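PDB 3OS7: galactose mutarotase-like protein from Clostridium acetobutylicum, which probably binds carbohydrate and, like other members of the aldose 1-epimerase family, may interconvert the anomers of aldose sugars. Local coordinates for residues C201-Q213 with S223-G237. Numbering follows the deposited sequence.
Sequences CRVKISIDKFWKQ and SFAPTGEQKEYLENG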
# COMPACT_ATOMS: atom_id res chain seq x y z
N CYS A 201 11.31 16.68 -6.94
CA CYS A 201 10.40 16.12 -5.95
C CYS A 201 11.09 15.82 -4.62
O CYS A 201 12.15 15.21 -4.60
CB CYS A 201 9.75 14.85 -6.45
SG CYS A 201 8.59 15.18 -7.81
N ARG A 202 10.44 16.23 -3.52
CA ARG A 202 10.92 15.93 -2.18
C ARG A 202 9.88 15.08 -1.45
O ARG A 202 8.69 15.38 -1.52
CB ARG A 202 11.12 17.19 -1.37
CG ARG A 202 12.04 18.21 -2.00
CD ARG A 202 13.45 17.79 -1.89
NE ARG A 202 14.36 18.92 -2.00
CZ ARG A 202 15.60 18.93 -1.51
NH1 ARG A 202 16.08 17.85 -0.87
NH2 ARG A 202 16.35 20.02 -1.65
N VAL A 203 10.34 14.06 -0.74
CA VAL A 203 9.45 13.18 0.03
C VAL A 203 9.57 13.46 1.55
O VAL A 203 10.67 13.47 2.09
CB VAL A 203 9.70 11.69 -0.25
CG1 VAL A 203 8.81 10.84 0.66
CG2 VAL A 203 9.34 11.38 -1.73
N LYS A 204 8.43 13.72 2.20
CA LYS A 204 8.36 13.82 3.67
C LYS A 204 7.55 12.66 4.20
O LYS A 204 6.64 12.19 3.53
CB LYS A 204 7.70 15.13 4.10
CG LYS A 204 8.48 16.36 3.65
CD LYS A 204 7.66 17.64 3.79
CE LYS A 204 8.50 18.85 3.44
NZ LYS A 204 7.78 20.11 3.74
N ILE A 205 7.93 12.15 5.35
CA ILE A 205 7.27 11.02 5.98
C ILE A 205 7.30 11.25 7.49
O ILE A 205 8.33 11.63 8.03
CB ILE A 205 8.00 9.67 5.72
CG1 ILE A 205 8.21 9.42 4.22
CG2 ILE A 205 7.19 8.50 6.34
CD1 ILE A 205 9.14 8.19 3.94
N SER A 206 6.19 10.94 8.17
CA SER A 206 6.10 11.19 9.62
C SER A 206 6.76 10.05 10.41
O SER A 206 6.09 9.29 11.10
CB SER A 206 4.62 11.39 10.02
OG SER A 206 3.82 10.27 9.71
N ILE A 207 8.08 9.95 10.28
CA ILE A 207 8.83 8.87 10.86
C ILE A 207 9.08 9.11 12.34
O ILE A 207 9.20 10.25 12.78
CB ILE A 207 10.16 8.63 10.13
CG1 ILE A 207 11.07 9.87 10.18
CG2 ILE A 207 9.89 8.18 8.69
CD1 ILE A 207 12.54 9.63 9.68
N ASP A 208 9.15 8.00 13.08
CA ASP A 208 9.51 7.97 14.48
C ASP A 208 10.95 7.48 14.59
O ASP A 208 11.86 8.28 14.72
CB ASP A 208 8.53 7.05 15.23
CG ASP A 208 8.71 7.08 16.74
OD1 ASP A 208 9.56 7.84 17.25
OD2 ASP A 208 7.95 6.34 17.41
N LYS A 209 11.17 6.17 14.44
CA LYS A 209 12.51 5.60 14.50
C LYS A 209 12.83 4.84 13.22
O LYS A 209 11.94 4.35 12.51
CB LYS A 209 12.66 4.65 15.72
CG LYS A 209 12.45 5.36 17.06
CD LYS A 209 12.89 4.52 18.21
CE LYS A 209 11.81 3.54 18.60
NZ LYS A 209 12.29 2.57 19.63
N PHE A 210 14.12 4.77 12.92
CA PHE A 210 14.67 3.90 11.89
C PHE A 210 14.95 2.51 12.48
O PHE A 210 15.47 2.40 13.60
CB PHE A 210 15.96 4.54 11.40
CG PHE A 210 16.73 3.69 10.43
CD1 PHE A 210 16.25 3.49 9.17
CD2 PHE A 210 17.93 3.09 10.81
CE1 PHE A 210 16.94 2.73 8.26
CE2 PHE A 210 18.64 2.31 9.90
CZ PHE A 210 18.12 2.13 8.60
N TRP A 211 14.68 1.45 11.71
CA TRP A 211 14.87 0.06 12.15
C TRP A 211 15.87 -0.60 11.22
O TRP A 211 15.65 -0.69 10.00
CB TRP A 211 13.53 -0.69 12.17
CG TRP A 211 12.62 -0.12 13.18
CD1 TRP A 211 11.87 1.04 13.07
CD2 TRP A 211 12.38 -0.61 14.50
NE1 TRP A 211 11.18 1.27 14.22
CE2 TRP A 211 11.46 0.28 15.12
CE3 TRP A 211 12.83 -1.74 15.21
CZ2 TRP A 211 11.01 0.10 16.41
CZ3 TRP A 211 12.35 -1.93 16.53
CH2 TRP A 211 11.45 -1.02 17.10
N LYS A 212 17.00 -1.00 11.79
CA LYS A 212 18.06 -1.62 11.03
C LYS A 212 17.61 -2.98 10.50
O LYS A 212 16.93 -3.74 11.19
CB LYS A 212 19.29 -1.82 11.93
CG LYS A 212 20.57 -2.32 11.23
CD LYS A 212 21.75 -2.35 12.24
CE LYS A 212 22.98 -3.11 11.69
NZ LYS A 212 24.24 -2.85 12.45
N GLN A 213 18.03 -3.27 9.28
CA GLN A 213 17.85 -4.57 8.67
C GLN A 213 19.20 -5.30 8.44
O GLN A 213 20.22 -4.66 8.21
CB GLN A 213 17.10 -4.43 7.35
CG GLN A 213 15.62 -4.04 7.55
CD GLN A 213 14.95 -3.65 6.27
OE1 GLN A 213 14.92 -2.48 5.93
NE2 GLN A 213 14.43 -4.65 5.53
N SER A 223 16.42 -0.22 16.97
CA SER A 223 15.84 0.99 16.42
C SER A 223 16.65 2.22 16.82
O SER A 223 17.35 2.23 17.83
CB SER A 223 14.42 1.14 16.92
OG SER A 223 14.41 1.28 18.34
N PHE A 224 16.60 3.25 15.99
CA PHE A 224 17.44 4.43 16.16
C PHE A 224 16.69 5.70 15.83
O PHE A 224 15.81 5.70 14.96
CB PHE A 224 18.65 4.36 15.24
CG PHE A 224 19.47 3.12 15.41
CD1 PHE A 224 20.58 3.13 16.23
CD2 PHE A 224 19.12 1.96 14.77
CE1 PHE A 224 21.34 1.99 16.40
CE2 PHE A 224 19.88 0.81 14.94
CZ PHE A 224 21.00 0.84 15.75
N ALA A 225 17.06 6.80 16.51
CA ALA A 225 16.60 8.11 16.12
C ALA A 225 17.08 8.36 14.67
O ALA A 225 18.17 7.94 14.31
CB ALA A 225 17.16 9.19 17.09
N PRO A 226 16.29 9.08 13.86
CA PRO A 226 16.72 9.41 12.49
C PRO A 226 18.08 10.09 12.51
O PRO A 226 18.33 10.91 13.39
CB PRO A 226 15.64 10.37 11.99
CG PRO A 226 14.39 9.97 12.81
CD PRO A 226 14.95 9.61 14.17
N THR A 227 18.93 9.72 11.57
CA THR A 227 20.24 10.33 11.45
C THR A 227 20.48 10.70 10.01
O THR A 227 19.86 10.16 9.10
CB THR A 227 21.35 9.39 11.91
OG1 THR A 227 21.24 8.15 11.21
CG2 THR A 227 21.27 9.15 13.41
N GLY A 228 21.38 11.65 9.81
CA GLY A 228 21.75 12.09 8.47
C GLY A 228 20.57 12.51 7.63
O GLY A 228 19.69 13.27 8.08
N GLU A 229 20.54 11.99 6.42
CA GLU A 229 19.51 12.32 5.48
C GLU A 229 18.09 11.96 5.98
O GLU A 229 17.11 12.56 5.55
CB GLU A 229 19.79 11.59 4.20
CG GLU A 229 18.83 11.89 3.12
CD GLU A 229 19.14 11.10 1.86
OE1 GLU A 229 19.04 9.84 1.91
OE2 GLU A 229 19.47 11.74 0.84
N GLN A 230 18.00 10.98 6.87
CA GLN A 230 16.69 10.54 7.40
C GLN A 230 15.97 11.70 8.09
O GLN A 230 14.74 11.77 8.09
CB GLN A 230 16.86 9.35 8.38
CG GLN A 230 17.55 8.14 7.79
CD GLN A 230 17.95 7.10 8.80
OE1 GLN A 230 17.82 7.27 10.00
NE2 GLN A 230 18.48 5.98 8.30
N LYS A 231 16.73 12.63 8.67
CA LYS A 231 16.14 13.76 9.35
C LYS A 231 15.32 14.63 8.44
O LYS A 231 14.37 15.26 8.88
CB LYS A 231 17.24 14.60 10.01
CG LYS A 231 17.94 13.83 11.12
CD LYS A 231 18.84 14.76 11.97
CE LYS A 231 19.75 13.96 12.90
NZ LYS A 231 20.73 14.79 13.68
N GLU A 232 15.66 14.62 7.14
CA GLU A 232 14.97 15.45 6.16
C GLU A 232 13.54 14.98 5.89
O GLU A 232 12.70 15.75 5.42
CB GLU A 232 15.73 15.47 4.84
CG GLU A 232 17.18 16.05 4.88
CD GLU A 232 17.98 15.71 3.55
OE1 GLU A 232 17.40 15.78 2.42
OE2 GLU A 232 19.18 15.38 3.64
N TYR A 233 13.24 13.73 6.18
CA TYR A 233 11.85 13.28 6.05
C TYR A 233 10.89 14.12 6.91
O TYR A 233 9.73 14.22 6.58
CB TYR A 233 11.68 11.80 6.36
CG TYR A 233 12.26 10.85 5.35
CD1 TYR A 233 11.78 10.82 4.04
CD2 TYR A 233 13.26 9.95 5.70
CE1 TYR A 233 12.29 9.94 3.12
CE2 TYR A 233 13.78 9.06 4.77
CZ TYR A 233 13.29 9.06 3.50
OH TYR A 233 13.78 8.19 2.56
N LEU A 234 11.39 14.68 8.03
CA LEU A 234 10.59 15.48 8.95
C LEU A 234 10.75 16.99 8.75
O LEU A 234 10.05 17.78 9.40
CB LEU A 234 10.98 15.15 10.37
CG LEU A 234 10.67 13.74 10.87
CD1 LEU A 234 11.43 13.48 12.23
CD2 LEU A 234 9.16 13.51 11.00
N GLU A 235 11.65 17.39 7.86
CA GLU A 235 11.93 18.82 7.65
C GLU A 235 11.70 19.22 6.21
O GLU A 235 10.55 19.39 5.86
CB GLU A 235 13.32 19.20 8.17
CG GLU A 235 13.41 19.13 9.71
CD GLU A 235 12.39 20.00 10.46
OE1 GLU A 235 12.09 21.13 10.02
OE2 GLU A 235 11.89 19.55 11.51
N ASN A 236 12.71 19.34 5.36
CA ASN A 236 12.46 19.82 4.02
C ASN A 236 12.20 18.74 2.97
O ASN A 236 11.86 19.05 1.84
CB ASN A 236 13.58 20.75 3.57
CG ASN A 236 13.59 22.07 4.33
OD1 ASN A 236 14.59 22.42 4.92
ND2 ASN A 236 12.46 22.78 4.33
N GLY A 237 12.32 17.47 3.35
CA GLY A 237 12.03 16.38 2.45
C GLY A 237 13.27 15.81 1.79
O GLY A 237 14.26 16.52 1.57
O HOH W 1 8.03 19.65 6.77
O HOH W 2 9.43 22.23 3.41
O HOH W 3 15.18 3.46 20.02
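An antiparallel strand pairing at one end and a coiled loop, residues 229-234, with helical backbone angles, packed along the rest join strand 201-213 to residues 223-237, at the periphery of the galactose mutarotase-like beta-sandwich. Phe210 and Phe224 form the hydrogen-bonded pair, with Phe210 N to Phe224 O and Phe224 N to Phe210 O both 2.8 Å. Beside them, Trp211 and Ser223 are a non-hydrogen-bonded pair: Ser223 CB sits 3.4 Å from the centroid of the indole six-membered ring, almost on its normal, a CH-pi contact. Trp211 NE1 is hydrogen-bonded to Ser250 OG. With CG anti to its N (chi1 174°), Phe210 carries its ring, on the side of the sheet shared with Phe224, across to Gln230, whose NE2 lies 3.4 Å above the ring plane, over its centre. The other amide atom, OE1, accepts from Thr227 N, which helps to fix the amide's rotation.

Ile207 puts CD1 against Pro226 CG and Gln230 O, while its CG1 meets Leu234. Beyond the inverse gamma turn centred on Ser206, Ile205 CD1 lies over a face of the Tyr233 ring, and the backbone Ile205 N donates to Tyr233 O (3.0 Å). Lys204, salt-bridged to Glu267, also reaches Glu235 O and Asn236 ND2 through waters. Back at the strand pair, on the Trp211 side, Lys209 bends at chi3 (-83°) and brings NZ to 2.8 Å from Ser223 OG, a hydrogen bond.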